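Hypothetical protein AF1704 (Archaeoglobus fulgidus, PDB 1ZBM) probably catalyses the conversion of cyclic dehypoxanthine futalosine into 1,4-dihydroxy-6-naphthoate, a step in menaquinone biosynthesis. Local coordinates at residues F24-M29 with I40-E45; G90-A95 with I156-Y161. All blocks are in the same frame, centred on the assembly; numbering follows the deposited sequence.

Interaction 1: residues F24-M29 with I40-E45; sequences FMFYAM and IEHVIE
Met29 and Ile40 lie where the two backbones come nearest, with Met29 CA 9.1 Å from Ile40 CA. The short helical axis of residues 24-29 runs nearly antiparallel to strand 40-44, at 153°. The two axes stay 11.7 Å apart at their closest, so only side chains span the gap. No hydrogen bond crosses it.

Met29, present as selenomethionine, is the main link. Its CG stands anti to the backbone N (chi1 -165°), and the next bond is also extended, which carries SE out toward the strand. There SE touches the end of the longer branch of Ile40, with Met29 SE 3.8 Å from Ile40 CD1. The two side chains meet at about a right angle. The same SE lies at the edge of the His42 imidazole, 5.0 Å from its ring centroid and 76° off the ring normal. This is an edge-on Met-aromatic contact. Ile40 CG2 packs over one face of that imidazole, 3.8 Å above the plane and offset toward the rim. Thus Ile40 and Met29 reach the ring from different directions. Phe26 adds a looser contact, its CD2 corner close to the edge of the His42 ring.

Helix 20-30 joins the parallel neighbours 11-16 and 39-44 in a beta-alpha-beta unit. Strand 11-16, the neighbour of 39-44 in the sheet, completes the interface: Val14 touches both Phe26 and Ile40, and the His16 ring stacks on Phe26 and also meets the His42 ring. Helices 194-213 and 215-222 pack against other sides of helix 20-30.

Interaction 2: residues G90-A95 with I156-Y161; sequences GPVVVA and ITYADY
The first torsions of Val94 and Tyr158 turn their side chains toward each other. In Val94 a chi1 of 69° puts CG1 between the backbone N and the carbonyl carbon, and CG2, opposite the N, leads toward residues 156-161. Tyr158 CG takes the same position as that CG1 (chi1 67°), which leans the ring over strand 92-95.

Val94 CG2 sits 4.2 Å from Tyr158 CB, at the root of the side chain, and equally far from the ring atom Tyr158 CD1. Val92, two residues earlier and on the same side of the strand, approaches from the same side of the ring plane: Val92 CG2 is 4.4 Å from Tyr158 CD2. Both methyls approach the ring obliquely. The contact is loose and wholly apolar.

Tyr158 begins a short 3-10 segment. Thr157 OG1 donates to Asp160 OD2 over 2.7 Å, coming from above the carboxylate plane, 42° out of it. The same oxygen forms a salt bridge with Arg233. This ties the turn to helix 231-241.

Tyr158 also touches Leu150 and Cys165, on the two strands flanking 92-95. The side chain of Val92 is about 9 Å from that of Ala115 and 10 Å from that of His152, the predicted substrate-binding and proton-acceptor residues. Antiparallel strand 92-95, set between 147-150 and 164-168, is characteristic of the second domain of the type 2 periplasmic-binding-protein fold.

How the interactions relate
The two contacts belong to different sheets of the bilobal fold. Their centres are 27 Å apart and their nearest atoms about 12 Å, so they do not touch. Interaction 1 packs a crossover helix against an edge strand of the first sheet. It mixes selenium, aromatic and aliphatic groups and is partly buried. Interaction 2 lays a loop tyrosine over valines of an inner strand in the second sheet. It is more buried on its strand side, while much of 156-161 faces solvent. Neither uses a hydrogen bond across its segments. Interaction 1 lies away from the predicted sites; interaction 2 is nearer to them.

Interaction 1: residues F24-M29 with I40-E45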
ATOM      1  N   PHE A  24      11.018  -6.303  -0.188  1.00 18.69           N
ATOM      2  CA  PHE A  24      12.154  -5.530  -0.673  1.00 17.15           C
ATOM      3  C   PHE A  24      12.571  -4.526   0.406  1.00 17.45           C
ATOM      4  O   PHE A  24      13.708  -4.540   0.877  1.00 16.16           O
ATOM      5  CB  PHE A  24      11.740  -4.813  -1.967  1.00 16.74           C
ATOM      6  CG  PHE A  24      12.833  -4.007  -2.609  1.00 14.80           C
ATOM      7  CD1 PHE A  24      13.851  -4.628  -3.330  1.00 14.16           C
ATOM      8  CD2 PHE A  24      12.852  -2.624  -2.481  1.00 14.44           C
ATOM      9  CE1 PHE A  24      14.870  -3.876  -3.936  1.00 13.51           C
ATOM     10  CE2 PHE A  24      13.865  -1.862  -3.079  1.00 17.48           C
ATOM     11  CZ  PHE A  24      14.881  -2.494  -3.801  1.00 12.96           C
HETATM   12  N   MSE A  25      11.625  -3.679   0.803  1.00 17.43           N
HETATM   13  CA  MSE A  25      11.833  -2.665   1.828  1.00 18.31           C
HETATM   14  C   MSE A  25      12.308  -3.264   3.161  1.00 16.85           C
HETATM   15  O   MSE A  25      13.228  -2.736   3.802  1.00 14.39           O
HETATM   16  CB  MSE A  25      10.524  -1.895   2.035  1.00 21.12           C
HETATM   17  CG  MSE A  25      10.592  -0.732   3.003  1.00 26.89           C
HETATM   18 SE   MSE A  25       8.795  -0.065   3.425  1.00 36.46          SE
HETATM   19  CE  MSE A  25       8.117   0.078   1.603  1.00 32.13           C
ATOM     20  N   PHE A  26      11.702  -4.379   3.565  1.00 14.64           N
ATOM     21  CA  PHE A  26      12.059  -5.030   4.837  1.00 16.78           C
ATOM     22  C   PHE A  26      13.189  -6.056   4.797  1.00 18.99           C
ATOM     23  O   PHE A  26      13.556  -6.598   5.838  1.00 18.79           O
ATOM     24  CB  PHE A  26      10.839  -5.716   5.460  1.00 13.19           C
ATOM     25  CG  PHE A  26       9.882  -4.775   6.129  1.00  9.70           C
ATOM     26  CD1 PHE A  26       8.812  -4.243   5.432  1.00  9.54           C
ATOM     27  CD2 PHE A  26      10.027  -4.459   7.474  1.00  9.72           C
ATOM     28  CE1 PHE A  26       7.891  -3.409   6.066  1.00 12.46           C
ATOM     29  CE2 PHE A  26       9.116  -3.625   8.122  1.00 11.42           C
ATOM     30  CZ  PHE A  26       8.046  -3.104   7.418  1.00 10.87           C
ATOM     31  N   TYR A  27      13.737  -6.320   3.613  1.00 19.52           N
ATOM     32  CA  TYR A  27      14.813  -7.298   3.480  1.00 20.93           C
ATOM     33  C   TYR A  27      15.950  -7.146   4.489  1.00 21.41           C
ATOM     34  O   TYR A  27      16.308  -8.103   5.172  1.00 21.87           O
ATOM     35  CB  TYR A  27      15.400  -7.269   2.066  1.00 21.13           C
ATOM     36  CG  TYR A  27      16.678  -8.062   1.959  1.00 22.92           C
ATOM     37  CD1 TYR A  27      17.923  -7.438   2.053  1.00 22.06           C
ATOM     38  CD2 TYR A  27      16.645  -9.452   1.847  1.00 23.71           C
ATOM     39  CE1 TYR A  27      19.098  -8.181   2.044  1.00 23.39           C
ATOM     40  CE2 TYR A  27      17.814 -10.199   1.840  1.00 24.65           C
ATOM     41  CZ  TYR A  27      19.035  -9.560   1.938  1.00 23.80           C
ATOM     42  OH  TYR A  27      20.188 -10.312   1.927  1.00 27.41           O
ATOM     43  N   ALA A  28      16.525  -5.952   4.572  1.00 21.26           N
ATOM     44  CA  ALA A  28      17.632  -5.716   5.490  1.00 24.12           C
ATOM     45  C   ALA A  28      17.262  -6.045   6.934  1.00 26.38           C
ATOM     46  O   ALA A  28      18.074  -6.597   7.682  1.00 25.64           O
ATOM     47  CB  ALA A  28      18.097  -4.256   5.392  1.00 22.72           C
HETATM   48  N   MSE A  29      16.037  -5.703   7.323  1.00 27.42           N
HETATM   49  CA  MSE A  29      15.589  -5.951   8.687  1.00 28.11           C
HETATM   50  C   MSE A  29      15.278  -7.425   8.940  1.00 27.76           C
HETATM   51  O   MSE A  29      15.607  -7.958   9.998  1.00 29.21           O
HETATM   52  CB  MSE A  29      14.360  -5.097   9.001  1.00 29.94           C
HETATM   53  CG  MSE A  29      14.034  -5.002  10.486  1.00 31.70           C
HETATM   54 SE   MSE A  29      12.431  -3.942  10.834  1.00 37.31          SE
HETATM   55  CE  MSE A  29      13.207  -2.168  10.701  1.00 37.49           C
ATOM     56  N   ILE A  40      12.352  -7.693  17.412  1.00 25.39           N
ATOM     57  CA  ILE A  40      11.233  -7.669  16.482  1.00 22.98           C
ATOM     58  C   ILE A  40      10.700  -9.017  16.014  1.00 24.38           C
ATOM     59  O   ILE A  40      11.460  -9.929  15.677  1.00 24.88           O
ATOM     60  CB  ILE A  40      11.604  -6.845  15.228  1.00 22.62           C
ATOM     61  CG1 ILE A  40      12.073  -5.448  15.653  1.00 23.41           C
ATOM     62  CG2 ILE A  40      10.428  -6.761  14.282  1.00 19.69           C
ATOM     63  CD1 ILE A  40      12.820  -4.694  14.579  1.00 21.84           C
ATOM     64  N   GLU A  41       9.375  -9.127  15.994  1.00 24.23           N
ATOM     65  CA  GLU A  41       8.701 -10.333  15.521  1.00 22.68           C
ATOM     66  C   GLU A  41       7.861  -9.905  14.320  1.00 20.48           C
ATOM     67  O   GLU A  41       6.952  -9.090  14.448  1.00 22.00           O
ATOM     68  CB  GLU A  41       7.783 -10.909  16.605  1.00 23.31           C
ATOM     69  CG  GLU A  41       7.159 -12.266  16.234  1.00 23.91           C
ATOM     70  CD  GLU A  41       5.813 -12.513  16.905  1.00 26.35           C
ATOM     71  OE1 GLU A  41       5.647 -12.119  18.088  1.00 27.65           O
ATOM     72  OE2 GLU A  41       4.919 -13.115  16.257  1.00 25.30           O
ATOM     73  N   HIS A  42       8.172 -10.456  13.159  1.00 18.65           N
ATOM     74  CA  HIS A  42       7.447 -10.121  11.951  1.00 15.95           C
ATOM     75  C   HIS A  42       6.210 -10.975  11.746  1.00 15.01           C
ATOM     76  O   HIS A  42       6.213 -12.187  11.993  1.00 13.64           O
ATOM     77  CB  HIS A  42       8.343 -10.265  10.718  1.00 16.27           C
ATOM     78  CG  HIS A  42       9.445  -9.260  10.646  1.00 18.55           C
ATOM     79  ND1 HIS A  42      10.688  -9.474  11.204  1.00 18.41           N
ATOM     80  CD2 HIS A  42       9.482  -8.019  10.108  1.00 17.76           C
ATOM     81  CE1 HIS A  42      11.441  -8.406  11.013  1.00 19.20           C
ATOM     82  NE2 HIS A  42      10.733  -7.508  10.349  1.00 20.01           N
ATOM     83  N   VAL A  43       5.163 -10.309  11.272  1.00 13.76           N
ATOM     84  CA  VAL A  43       3.885 -10.922  10.983  1.00 14.76           C
ATOM     85  C   VAL A  43       3.513 -10.439   9.595  1.00 14.71           C
ATOM     86  O   VAL A  43       3.371  -9.235   9.374  1.00 14.09           O
ATOM     87  CB  VAL A  43       2.808 -10.470  11.997  1.00 17.90           C
ATOM     88  CG1 VAL A  43       1.488 -11.149  11.679  1.00 15.94           C
ATOM     89  CG2 VAL A  43       3.256 -10.823  13.435  1.00 15.83           C
ATOM     90  N   ILE A  44       3.370 -11.377   8.662  1.00 15.79           N
ATOM     91  CA  ILE A  44       3.029 -11.072   7.269  1.00 17.07           C
ATOM     92  C   ILE A  44       1.589 -11.450   6.964  1.00 17.40           C
ATOM     93  O   ILE A  44       1.208 -12.608   7.102  1.00 17.95           O
ATOM     94  CB  ILE A  44       3.946 -11.851   6.289  1.00 19.44           C
ATOM     95  CG1 ILE A  44       5.404 -11.554   6.613  1.00 18.73           C
ATOM     96  CG2 ILE A  44       3.602 -11.518   4.842  1.00 20.46           C
ATOM     97  CD1 ILE A  44       5.933 -12.451   7.680  1.00 19.93           C
ATOM     98  N   GLU A  45       0.803 -10.474   6.535  1.00 17.53           N
ATOM     99  CA  GLU A  45      -0.595 -10.705   6.221  1.00 17.38           C
ATOM    100  C   GLU A  45      -1.055  -9.701   5.169  1.00 17.24           C
ATOM    101  O   GLU A  45      -0.451  -8.638   5.010  1.00 16.01           O
ATOM    102  CB  GLU A  45      -1.437 -10.564   7.486  1.00 19.34           C
ATOM    103  CG  GLU A  45      -1.366 -11.753   8.421  1.00 22.56           C
ATOM    104  CD  GLU A  45      -2.059 -11.473   9.740  1.00 26.96           C
ATOM    105  OE1 GLU A  45      -2.401 -12.434  10.462  1.00 29.98           O
ATOM    106  OE2 GLU A  45      -2.254 -10.281  10.064  1.00 29.22           O
TER

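Interaction 2: residues G90-A95 with I156-Y161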
ATOM      1  N   GLY A  90      -0.168   4.558 -10.202  1.00 17.46           N
ATOM      2  CA  GLY A  90      -0.877   4.066  -9.031  1.00 17.72           C
ATOM      3  C   GLY A  90      -1.907   2.998  -9.382  1.00 18.33           C
ATOM      4  O   GLY A  90      -1.807   2.388 -10.448  1.00 17.19           O
ATOM      5  N   PRO A  91      -2.903   2.740  -8.513  1.00 15.96           N
ATOM      6  CA  PRO A  91      -3.916   1.721  -8.814  1.00 17.39           C
ATOM      7  C   PRO A  91      -4.760   2.050 -10.034  1.00 16.86           C
ATOM      8  O   PRO A  91      -4.867   3.205 -10.442  1.00 16.44           O
ATOM      9  CB  PRO A  91      -4.744   1.661  -7.532  1.00 15.87           C
ATOM     10  CG  PRO A  91      -4.599   3.046  -6.969  1.00 15.95           C
ATOM     11  CD  PRO A  91      -3.126   3.307  -7.173  1.00 16.73           C
ATOM     12  N   VAL A  92      -5.357   1.030 -10.625  1.00 18.32           N
ATOM     13  CA  VAL A  92      -6.186   1.252 -11.792  1.00 18.43           C
ATOM     14  C   VAL A  92      -7.329   0.262 -11.822  1.00 18.47           C
ATOM     15  O   VAL A  92      -7.341  -0.715 -11.081  1.00 19.37           O
ATOM     16  CB  VAL A  92      -5.363   1.090 -13.084  1.00 20.31           C
ATOM     17  CG1 VAL A  92      -4.288   2.174 -13.175  1.00 19.42           C
ATOM     18  CG2 VAL A  92      -4.720  -0.290 -13.109  1.00 20.31           C
ATOM     19  N   VAL A  93      -8.304   0.537 -12.674  1.00 19.18           N
ATOM     20  CA  VAL A  93      -9.427  -0.356 -12.841  1.00 17.48           C
ATOM     21  C   VAL A  93      -9.249  -0.857 -14.275  1.00 19.68           C
ATOM     22  O   VAL A  93      -9.029  -0.067 -15.193  1.00 19.47           O
ATOM     23  CB  VAL A  93     -10.761   0.391 -12.657  1.00 16.34           C
ATOM     24  CG1 VAL A  93     -11.927  -0.515 -13.014  1.00 14.82           C
ATOM     25  CG2 VAL A  93     -10.884   0.855 -11.209  1.00 13.17           C
ATOM     26  N   VAL A  94      -9.296  -2.170 -14.456  1.00 20.99           N
ATOM     27  CA  VAL A  94      -9.107  -2.761 -15.769  1.00 22.23           C
ATOM     28  C   VAL A  94     -10.334  -3.547 -16.215  1.00 22.37           C
ATOM     29  O   VAL A  94     -11.128  -3.993 -15.380  1.00 22.07           O
ATOM     30  CB  VAL A  94      -7.907  -3.724 -15.769  1.00 22.99           C
ATOM     31  CG1 VAL A  94      -8.239  -4.965 -14.938  1.00 22.95           C
ATOM     32  CG2 VAL A  94      -7.565  -4.117 -17.181  1.00 27.26           C
ATOM     33  N   ALA A  95     -10.472  -3.729 -17.529  1.00 21.49           N
ATOM     34  CA  ALA A  95     -11.605  -4.465 -18.100  1.00 20.93           C
ATOM     35  C   ALA A  95     -11.235  -5.112 -19.436  1.00 20.98           C
ATOM     36  O   ALA A  95     -10.219  -4.772 -20.029  1.00 19.79           O
ATOM     37  CB  ALA A  95     -12.798  -3.531 -18.282  1.00 18.69           C
ATOM     38  N   ILE A 156       0.864  -2.950 -13.422  1.00 18.61           N
ATOM     39  CA  ILE A 156       1.893  -2.893 -14.463  1.00 20.02           C
ATOM     40  C   ILE A 156       2.012  -4.196 -15.239  1.00 20.37           C
ATOM     41  O   ILE A 156       2.988  -4.392 -15.963  1.00 22.29           O
ATOM     42  CB  ILE A 156       3.305  -2.594 -13.897  1.00 21.10           C
ATOM     43  CG1 ILE A 156       3.785  -3.786 -13.059  1.00 20.08           C
ATOM     44  CG2 ILE A 156       3.285  -1.281 -13.099  1.00 20.02           C
ATOM     45  CD1 ILE A 156       5.205  -3.649 -12.554  1.00 21.44           C
ATOM     46  N   THR A 157       1.033  -5.083 -15.081  1.00 19.96           N
ATOM     47  CA  THR A 157       1.051  -6.366 -15.769  1.00 20.70           C
ATOM     48  C   THR A 157      -0.259  -6.731 -16.464  1.00 21.43           C
ATOM     49  O   THR A 157      -0.302  -7.681 -17.249  1.00 19.85           O
ATOM     50  CB  THR A 157       1.378  -7.512 -14.801  1.00 22.91           C
ATOM     51  OG1 THR A 157       1.618  -8.711 -15.549  1.00 30.46           O
ATOM     52  CG2 THR A 157       0.219  -7.763 -13.849  1.00 18.98           C
ATOM     53  N   TYR A 158      -1.319  -5.976 -16.190  1.00 20.40           N
ATOM     54  CA  TYR A 158      -2.625  -6.257 -16.774  1.00 20.96           C
ATOM     55  C   TYR A 158      -2.609  -6.454 -18.290  1.00 21.86           C
ATOM     56  O   TYR A 158      -3.385  -7.250 -18.827  1.00 22.08           O
ATOM     57  CB  TYR A 158      -3.627  -5.157 -16.369  1.00 20.19           C
ATOM     58  CG  TYR A 158      -3.349  -3.789 -16.959  1.00 20.26           C
ATOM     59  CD1 TYR A 158      -3.592  -3.530 -18.299  1.00 20.62           C
ATOM     60  CD2 TYR A 158      -2.827  -2.759 -16.180  1.00 21.97           C
ATOM     61  CE1 TYR A 158      -3.324  -2.285 -18.856  1.00 20.89           C
ATOM     62  CE2 TYR A 158      -2.551  -1.499 -16.731  1.00 22.02           C
ATOM     63  CZ  TYR A 158      -2.804  -1.278 -18.073  1.00 20.96           C
ATOM     64  OH  TYR A 158      -2.517  -0.060 -18.649  1.00 23.51           O
ATOM     65  N   ALA A 159      -1.720  -5.748 -18.981  1.00 23.38           N
ATOM     66  CA  ALA A 159      -1.626  -5.868 -20.440  1.00 24.87           C
ATOM     67  C   ALA A 159      -1.268  -7.283 -20.916  1.00 24.87           C
ATOM     68  O   ALA A 159      -1.614  -7.666 -22.034  1.00 23.57           O
ATOM     69  CB  ALA A 159      -0.603  -4.859 -20.984  1.00 25.82           C
ATOM     70  N   ASP A 160      -0.585  -8.052 -20.068  1.00 25.69           N
ATOM     71  CA  ASP A 160      -0.198  -9.420 -20.427  1.00 27.22           C
ATOM     72  C   ASP A 160      -1.417 -10.337 -20.564  1.00 27.71           C
ATOM     73  O   ASP A 160      -1.327 -11.409 -21.164  1.00 27.72           O
ATOM     74  CB  ASP A 160       0.730 -10.048 -19.376  1.00 27.25           C
ATOM     75  CG  ASP A 160       1.988  -9.235 -19.121  1.00 27.60           C
ATOM     76  OD1 ASP A 160       2.456  -8.517 -20.029  1.00 28.62           O
ATOM     77  OD2 ASP A 160       2.523  -9.341 -18.001  1.00 27.94           O
ATOM     78  N   TYR A 161      -2.545  -9.922 -19.994  1.00 26.84           N
ATOM     79  CA  TYR A 161      -3.769 -10.718 -20.038  1.00 26.54           C
ATOM     80  C   TYR A 161      -4.713 -10.147 -21.077  1.00 26.57           C
ATOM     81  O   TYR A 161      -5.894 -10.486 -21.104  1.00 28.35           O
ATOM     82  CB  TYR A 161      -4.462 -10.690 -18.679  1.00 24.41           C
ATOM     83  CG  TYR A 161      -3.558 -11.036 -17.530  1.00 22.67           C
ATOM     84  CD1 TYR A 161      -3.195 -12.354 -17.277  1.00 22.96           C
ATOM     85  CD2 TYR A 161      -3.070 -10.042 -16.687  1.00 22.74           C
ATOM     86  CE1 TYR A 161      -2.376 -12.676 -16.208  1.00 24.62           C
ATOM     87  CE2 TYR A 161      -2.248 -10.348 -15.616  1.00 23.95           C
ATOM     88  CZ  TYR A 161      -1.906 -11.670 -15.378  1.00 25.95           C
ATOM     89  OH  TYR A 161      -1.119 -11.994 -14.295  1.00 25.97           O
TER